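Local coordinates for c-di-GMP synthase (Capnocytophaga granulosa, PDB 6WT9), which synthesises the second messenger 3',3'-c-di-GMP from two GTP molecules, as the nucleotide cyclase of a CBASS antiphage defence system, at residues L101-K106 with R210-Y215; D149-R154 with R218-E223. One frame throughout, in Å; residues are numbered along the deposited sequence.

Contact 1 of 2, residues L101-K106 with R210-Y215; sequences LVISDK and RGIQIY
Ile212 packs against Leu101 and Ile103 in the nucleotidyltransferase domain, where all three line one face of its mixed beta sheet. Strands 98-104 and 212-216 do not pair with each other. Strand 185-194 runs between them, parallel to the first and antiparallel to the second, so the contact is made by side chains alone and has no hydrogen bond across it. The two short strand segments approach to 8.9 Å between axes, with 109° between their directions, well short of antiparallel and consistent with a strongly twisted sheet.

From its CB, which points toward segment 101-106, Ile212 divides into two arms. The short arm, CG2, reaches the end of Ile103, standing 4.2 Å from Ile103 CD1. The longer arm starts with CG1 lodged between the backbone N and the carbonyl carbon (chi1 63°), and CG1 itself serves as a spacer, with no close partner in segment 101-106. CD1 lies anti to CA (chi2 178°), so the arm runs on toward Leu101, and this methyl fits against the forked end of the leucine. It lies 3.8 Å from Leu101 CD1 and 4.1 Å from Leu101 CD2, so both branches of the leucine share one partner.

Phe229 of helix 228-241 touches Leu101, Ile103 and Ile212 alike, which places that helix over this face and encloses the aliphatic cluster. Val190 and Trp194, on the intervening strand, meet Leu101 and Ile103 respectively. Ile214 continues the row from strand 212-216: its CD1 comes within 3.8 Å of Ile212 CD1, and across the contact it sits a looser 4.4 Å from Leu101 CD2.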
loop_
_atom_site.group_PDB
_atom_site.type_symbol
_atom_site.label_atom_id
_atom_site.label_comp_id
_atom_site.label_asym_id
_atom_site.label_seq_id
_atom_site.Cartn_x
_atom_site.Cartn_y
_atom_site.Cartn_z
ATOM N N LEU A 101 -9.969 -8.363 6.833
ATOM C CA LEU A 101 -9.654 -8.810 8.183
ATOM C C LEU A 101 -10.913 -9.329 8.866
ATOM O O LEU A 101 -11.953 -8.662 8.854
ATOM C CB LEU A 101 -9.040 -7.672 8.999
ATOM C CG LEU A 101 -7.598 -7.294 8.652
ATOM C CD1 LEU A 101 -7.184 -6.034 9.383
ATOM C CD2 LEU A 101 -6.666 -8.435 9.002
ATOM N N VAL A 102 -10.814 -10.518 9.452
ATOM C CA VAL A 102 -11.906 -11.136 10.197
ATOM C C VAL A 102 -11.484 -11.143 11.661
ATOM O O VAL A 102 -10.669 -11.972 12.082
ATOM C CB VAL A 102 -12.220 -12.549 9.693
ATOM C CG1 VAL A 102 -13.423 -13.116 10.427
ATOM C CG2 VAL A 102 -12.455 -12.539 8.187
ATOM N N ILE A 103 -12.035 -10.221 12.444
ATOM C CA ILE A 103 -11.587 -9.965 13.807
ATOM C C ILE A 103 -12.663 -10.436 14.775
ATOM O O ILE A 103 -13.829 -10.041 14.656
ATOM C CB ILE A 103 -11.269 -8.474 14.016
ATOM C CG1 ILE A 103 -10.547 -7.914 12.789
ATOM C CG2 ILE A 103 -10.421 -8.277 15.266
ATOM C CD1 ILE A 103 -10.234 -6.435 12.880
ATOM N N SER A 104 -12.270 -11.272 15.735
ATOM C CA SER A 104 -13.212 -11.795 16.715
ATOM C C SER A 104 -13.598 -10.725 17.728
ATOM O O SER A 104 -12.760 -9.940 18.180
ATOM C CB SER A 104 -12.614 -13.000 17.443
ATOM O OG SER A 104 -12.491 -14.115 16.578
ATOM N N ASP A 105 -14.880 -10.709 18.095
ATOM C CA ASP A 105 -15.406 -9.763 19.070
ATOM C C ASP A 105 -15.037 -10.115 20.505
ATOM O O ASP A 105 -15.500 -9.438 21.429
ATOM C CB ASP A 105 -16.930 -9.677 18.946
ATOM C CG ASP A 105 -17.383 -9.418 17.527
ATOM O OD1 ASP A 105 -16.512 -9.258 16.647
ATOM O OD2 ASP A 105 -18.609 -9.379 17.290
ATOM N N LYS A 106 -14.227 -11.147 20.714
ATOM C CA LYS A 106 -13.873 -11.590 22.056
ATOM C C LYS A 106 -12.360 -11.697 22.220
ATOM O O LYS A 106 -11.713 -12.524 21.575
ATOM C CB LYS A 106 -14.536 -12.934 22.361
ATOM C CG LYS A 106 -16.053 -12.872 22.433
ATOM C CD LYS A 106 -16.676 -14.251 22.293
ATOM C CE LYS A 106 -18.163 -14.213 22.603
ATOM N NZ LYS A 106 -18.865 -13.145 21.838
ATOM N N ARG A 210 -5.340 -0.453 20.154
ATOM C CA ARG A 210 -4.631 -1.489 20.888
ATOM C C ARG A 210 -4.014 -2.537 19.972
ATOM O O ARG A 210 -3.204 -3.346 20.440
ATOM C CB ARG A 210 -5.568 -2.156 21.898
ATOM C CG ARG A 210 -6.984 -2.395 21.391
ATOM C CD ARG A 210 -7.958 -2.476 22.558
ATOM N NE ARG A 210 -9.345 -2.610 22.122
ATOM C CZ ARG A 210 -10.042 -3.741 22.186
ATOM N NH1 ARG A 210 -11.300 -3.771 21.767
ATOM N NH2 ARG A 210 -9.484 -4.840 22.675
ATOM N N GLY A 211 -4.366 -2.539 18.689
ATOM C CA GLY A 211 -3.765 -3.436 17.729
ATOM C C GLY A 211 -4.518 -4.746 17.580
ATOM O O GLY A 211 -5.422 -5.084 18.347
ATOM N N ILE A 212 -4.128 -5.496 16.553
ATOM C CA ILE A 212 -4.685 -6.814 16.292
ATOM C C ILE A 212 -3.561 -7.836 16.355
ATOM O O ILE A 212 -2.374 -7.503 16.293
ATOM C CB ILE A 212 -5.411 -6.891 14.933
ATOM C CG1 ILE A 212 -4.429 -6.649 13.785
ATOM C CG2 ILE A 212 -6.555 -5.891 14.885
ATOM C CD1 ILE A 212 -5.059 -6.753 12.412
ATOM N N GLN A 213 -3.954 -9.100 16.487
ATOM C CA GLN A 213 -3.021 -10.219 16.523
ATOM C C GLN A 213 -3.461 -11.236 15.481
ATOM O O GLN A 213 -4.559 -11.794 15.580
ATOM C CB GLN A 213 -2.970 -10.844 17.920
ATOM C CG GLN A 213 -2.520 -9.862 18.999
ATOM C CD GLN A 213 -2.557 -10.453 20.396
ATOM O OE1 GLN A 213 -1.531 -10.543 21.070
ATOM N NE2 GLN A 213 -3.744 -10.848 20.840
ATOM N N ILE A 214 -2.611 -11.467 14.486
ATOM C CA ILE A 214 -2.951 -12.334 13.365
ATOM C C ILE A 214 -2.891 -13.787 13.809
ATOM O O ILE A 214 -1.955 -14.203 14.500
ATOM C CB ILE A 214 -2.003 -12.075 12.182
ATOM C CG1 ILE A 214 -1.986 -10.585 11.830
ATOM C CG2 ILE A 214 -2.400 -12.918 10.977
ATOM C CD1 ILE A 214 -3.343 -10.026 11.472
ATOM N N TYR A 215 -3.892 -14.567 13.411
ATOM C CA TYR A 215 -3.899 -15.989 13.721
ATOM C C TYR A 215 -2.954 -16.731 12.785
ATOM O O TYR A 215 -2.973 -16.519 11.569
ATOM C CB TYR A 215 -5.307 -16.565 13.609
ATOM C CG TYR A 215 -5.336 -18.067 13.761
ATOM C CD1 TYR A 215 -5.030 -18.663 14.977
ATOM C CD2 TYR A 215 -5.660 -18.890 12.690
ATOM C CE1 TYR A 215 -5.049 -20.038 15.124
ATOM C CE2 TYR A 215 -5.684 -20.265 12.827
ATOM C CZ TYR A 215 -5.376 -20.833 14.047
ATOM O OH TYR A 215 -5.396 -22.201 14.195
#

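Contact 2 of 2, residues D149-R154 with R218-E223; sequences DLKNNR and RSNTIE
Leu150 meets Ile222 with CG anti to its own carbonyl carbon (chi1 -61°), while Ile222 turns CG2, anti to its carbonyl carbon as well, to the leucine. Helix 147-164 here packs against a beta hairpin at the edge of the nucleotidyltransferase sheet, strands 212-216 and 221-226 joined by a short turn. Leu150 CD1 and Ile222 CG2 come to 3.6 Å, the one apolar touch between the two segments. Ile222 is poorly ordered, and the rest of its side chain leads away from the helix.

One residue further along the helix, Lys151, extended beyond CG, runs outward past the side chain of Asn220. The two side chains cross obliquely, and Lys151 CB and CD pass Asn220 OD1 at 4.1 and 4.0 Å. This is packing against the aliphatic part of the lysine; the polar partner of that oxygen is the hydroxyl of Tyr215. Tyr215 also touches both Leu150 and Lys151, so its side chain links helix and turn.

Asn220 has a left-handed backbone conformation, with positive phi, as the chain turns back into strand 221-226. Beside it, Ser219 OG and Thr221 OG1 share a hydrogen bond of 2.6 Å.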
loop_
_atom_site.group_PDB
_atom_site.type_symbol
_atom_site.label_atom_id
_atom_site.label_comp_id
_atom_site.label_asym_id
_atom_site.label_seq_id
_atom_site.Cartn_x
_atom_site.Cartn_y
_atom_site.Cartn_z
ATOM N N ASP A 149 -11.108 -20.188 19.067
ATOM C CA ASP A 149 -12.089 -19.391 18.339
ATOM C C ASP A 149 -11.538 -18.930 16.995
ATOM O O ASP A 149 -12.272 -18.879 16.001
ATOM C CB ASP A 149 -12.523 -18.193 19.184
ATOM C CG ASP A 149 -13.708 -17.456 18.585
ATOM O OD1 ASP A 149 -14.780 -18.080 18.427
ATOM O OD2 ASP A 149 -13.573 -16.255 18.275
ATOM N N LEU A 150 -10.246 -18.598 16.943
ATOM C CA LEU A 150 -9.628 -18.190 15.683
ATOM C C LEU A 150 -9.408 -19.382 14.758
ATOM O O LEU A 150 -9.539 -19.257 13.535
ATOM C CB LEU A 150 -8.304 -17.476 15.953
ATOM C CG LEU A 150 -8.396 -16.190 16.776
ATOM C CD1 LEU A 150 -7.072 -15.452 16.767
ATOM C CD2 LEU A 150 -9.507 -15.299 16.255
ATOM N N LYS A 151 -9.061 -20.539 15.325
ATOM C CA LYS A 151 -8.922 -21.748 14.520
ATOM C C LYS A 151 -10.247 -22.135 13.874
ATOM O O LYS A 151 -10.282 -22.556 12.711
ATOM C CB LYS A 151 -8.390 -22.887 15.390
ATOM C CG LYS A 151 -8.289 -24.233 14.697
ATOM C CD LYS A 151 -7.805 -25.297 15.670
ATOM C CE LYS A 151 -7.861 -26.682 15.057
ATOM N NZ LYS A 151 -7.255 -27.706 15.951
ATOM N N ASN A 152 -11.350 -21.985 14.612
ATOM C CA ASN A 152 -12.667 -22.296 14.061
ATOM C C ASN A 152 -13.018 -21.358 12.911
ATOM O O ASN A 152 -13.480 -21.802 11.852
ATOM C CB ASN A 152 -13.722 -22.223 15.169
ATOM C CG ASN A 152 -15.136 -22.397 14.644
ATOM O OD1 ASN A 152 -15.498 -23.462 14.144
ATOM N ND2 ASN A 152 -15.948 -21.353 14.771
ATOM N N ASN A 153 -12.801 -20.054 13.101
ATOM C CA ASN A 153 -13.084 -19.092 12.040
ATOM C C ASN A 153 -12.228 -19.344 10.807
ATOM O O ASN A 153 -12.689 -19.129 9.680
ATOM C CB ASN A 153 -12.872 -17.665 12.547
ATOM C CG ASN A 153 -13.957 -17.223 13.508
ATOM O OD1 ASN A 153 -15.059 -17.773 13.511
ATOM N ND2 ASN A 153 -13.653 -16.222 14.327
ATOM N N ARG A 154 -10.988 -19.797 10.995
ATOM C CA ARG A 154 -10.129 -20.101 9.855
ATOM C C ARG A 154 -10.644 -21.313 9.090
ATOM O O ARG A 154 -10.704 -21.301 7.855
ATOM C CB ARG A 154 -8.692 -20.329 10.329
ATOM C CG ARG A 154 -7.724 -20.755 9.235
ATOM C CD ARG A 154 -7.665 -19.731 8.115
ATOM N NE ARG A 154 -6.343 -19.662 7.497
ATOM C CZ ARG A 154 -5.976 -20.357 6.425
ATOM N NH1 ARG A 154 -6.831 -21.182 5.845
ATOM N NH2 ARG A 154 -4.752 -20.227 5.935
ATOM N N ARG A 218 -0.276 -22.358 11.243
ATOM C CA ARG A 218 0.839 -23.292 11.341
ATOM C C ARG A 218 1.240 -23.538 12.791
ATOM O O ARG A 218 1.500 -24.682 13.182
ATOM C CB ARG A 218 2.022 -22.765 10.527
ATOM C CG ARG A 218 3.363 -23.387 10.859
ATOM C CD ARG A 218 4.239 -22.393 11.598
ATOM N NE ARG A 218 4.082 -21.040 11.069
ATOM C CZ ARG A 218 4.729 -20.571 10.008
ATOM N NH1 ARG A 218 5.583 -21.345 9.353
ATOM N NH2 ARG A 218 4.519 -19.327 9.599
ATOM N N SER A 219 1.293 -22.484 13.602
ATOM C CA SER A 219 1.680 -22.611 15.000
ATOM C C SER A 219 0.494 -22.664 15.952
ATOM O O SER A 219 0.698 -22.872 17.153
ATOM C CB SER A 219 2.600 -21.451 15.403
ATOM O OG SER A 219 1.925 -20.210 15.310
ATOM N N ASN A 220 -0.729 -22.478 15.454
ATOM C CA ASN A 220 -1.942 -22.432 16.270
ATOM C C ASN A 220 -1.883 -21.331 17.329
ATOM O O ASN A 220 -2.643 -21.352 18.302
ATOM C CB ASN A 220 -2.227 -23.791 16.925
ATOM C CG ASN A 220 -3.642 -23.898 17.464
ATOM O OD1 ASN A 220 -4.568 -23.286 16.933
ATOM N ND2 ASN A 220 -3.811 -24.667 18.532
ATOM N N THR A 221 -0.992 -20.362 17.159
ATOM C CA THR A 221 -0.853 -19.239 18.072
ATOM C C THR A 221 -1.339 -17.964 17.392
ATOM O O THR A 221 -1.821 -17.976 16.256
ATOM C CB THR A 221 0.599 -19.090 18.537
ATOM O OG1 THR A 221 1.432 -18.761 17.417
ATOM C CG2 THR A 221 1.095 -20.381 19.170
ATOM N N ILE A 222 -1.208 -16.852 18.107
ATOM C CA ILE A 222 -1.564 -15.532 17.603
ATOM C C ILE A 222 -0.279 -14.750 17.378
ATOM O O ILE A 222 0.608 -14.739 18.240
ATOM C CB ILE A 222 -2.511 -14.798 18.570
ATOM C CG1 ILE A 222 -2.031 -14.943 20.016
ATOM C CG2 ILE A 222 -3.921 -15.341 18.442
ATOM C CD1 ILE A 222 -1.316 -13.725 20.556
ATOM N N GLU A 223 -0.168 -14.116 16.212
ATOM C CA GLU A 223 1.019 -13.336 15.899
ATOM C C GLU A 223 1.077 -12.086 16.776
ATOM O O GLU A 223 0.105 -11.705 17.434
ATOM C CB GLU A 223 1.040 -12.955 14.418
ATOM C CG GLU A 223 1.118 -14.137 13.454
ATOM C CD GLU A 223 2.503 -14.765 13.382
ATOM O OE1 GLU A 223 2.993 -15.271 14.413
ATOM O OE2 GLU A 223 3.102 -14.748 12.287
#

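How the contacts relate
Contact 1 is a buried, wholly aliphatic cluster, whereas contact 2 lies further from the centre of the chain and mixes one apolar touch with an exposed lysine and a partly exposed asparagine. Both draw on the same sheet but on opposite faces: residues that alternate with Ile103 and Ile214 along their strands, Ser104 and Tyr215, turn to helix 147-164, while helix 228-241 covers the other side. Hydrogen bonds also run between the contacts, among them Ser104 OG to Asp149 OD2 on the helix, and strands 212-216 and 221-226 pair antiparallel in the hairpin. Strand 212-216 gives one face to contact 1, and through Tyr215 on its other face it also borders contact 2.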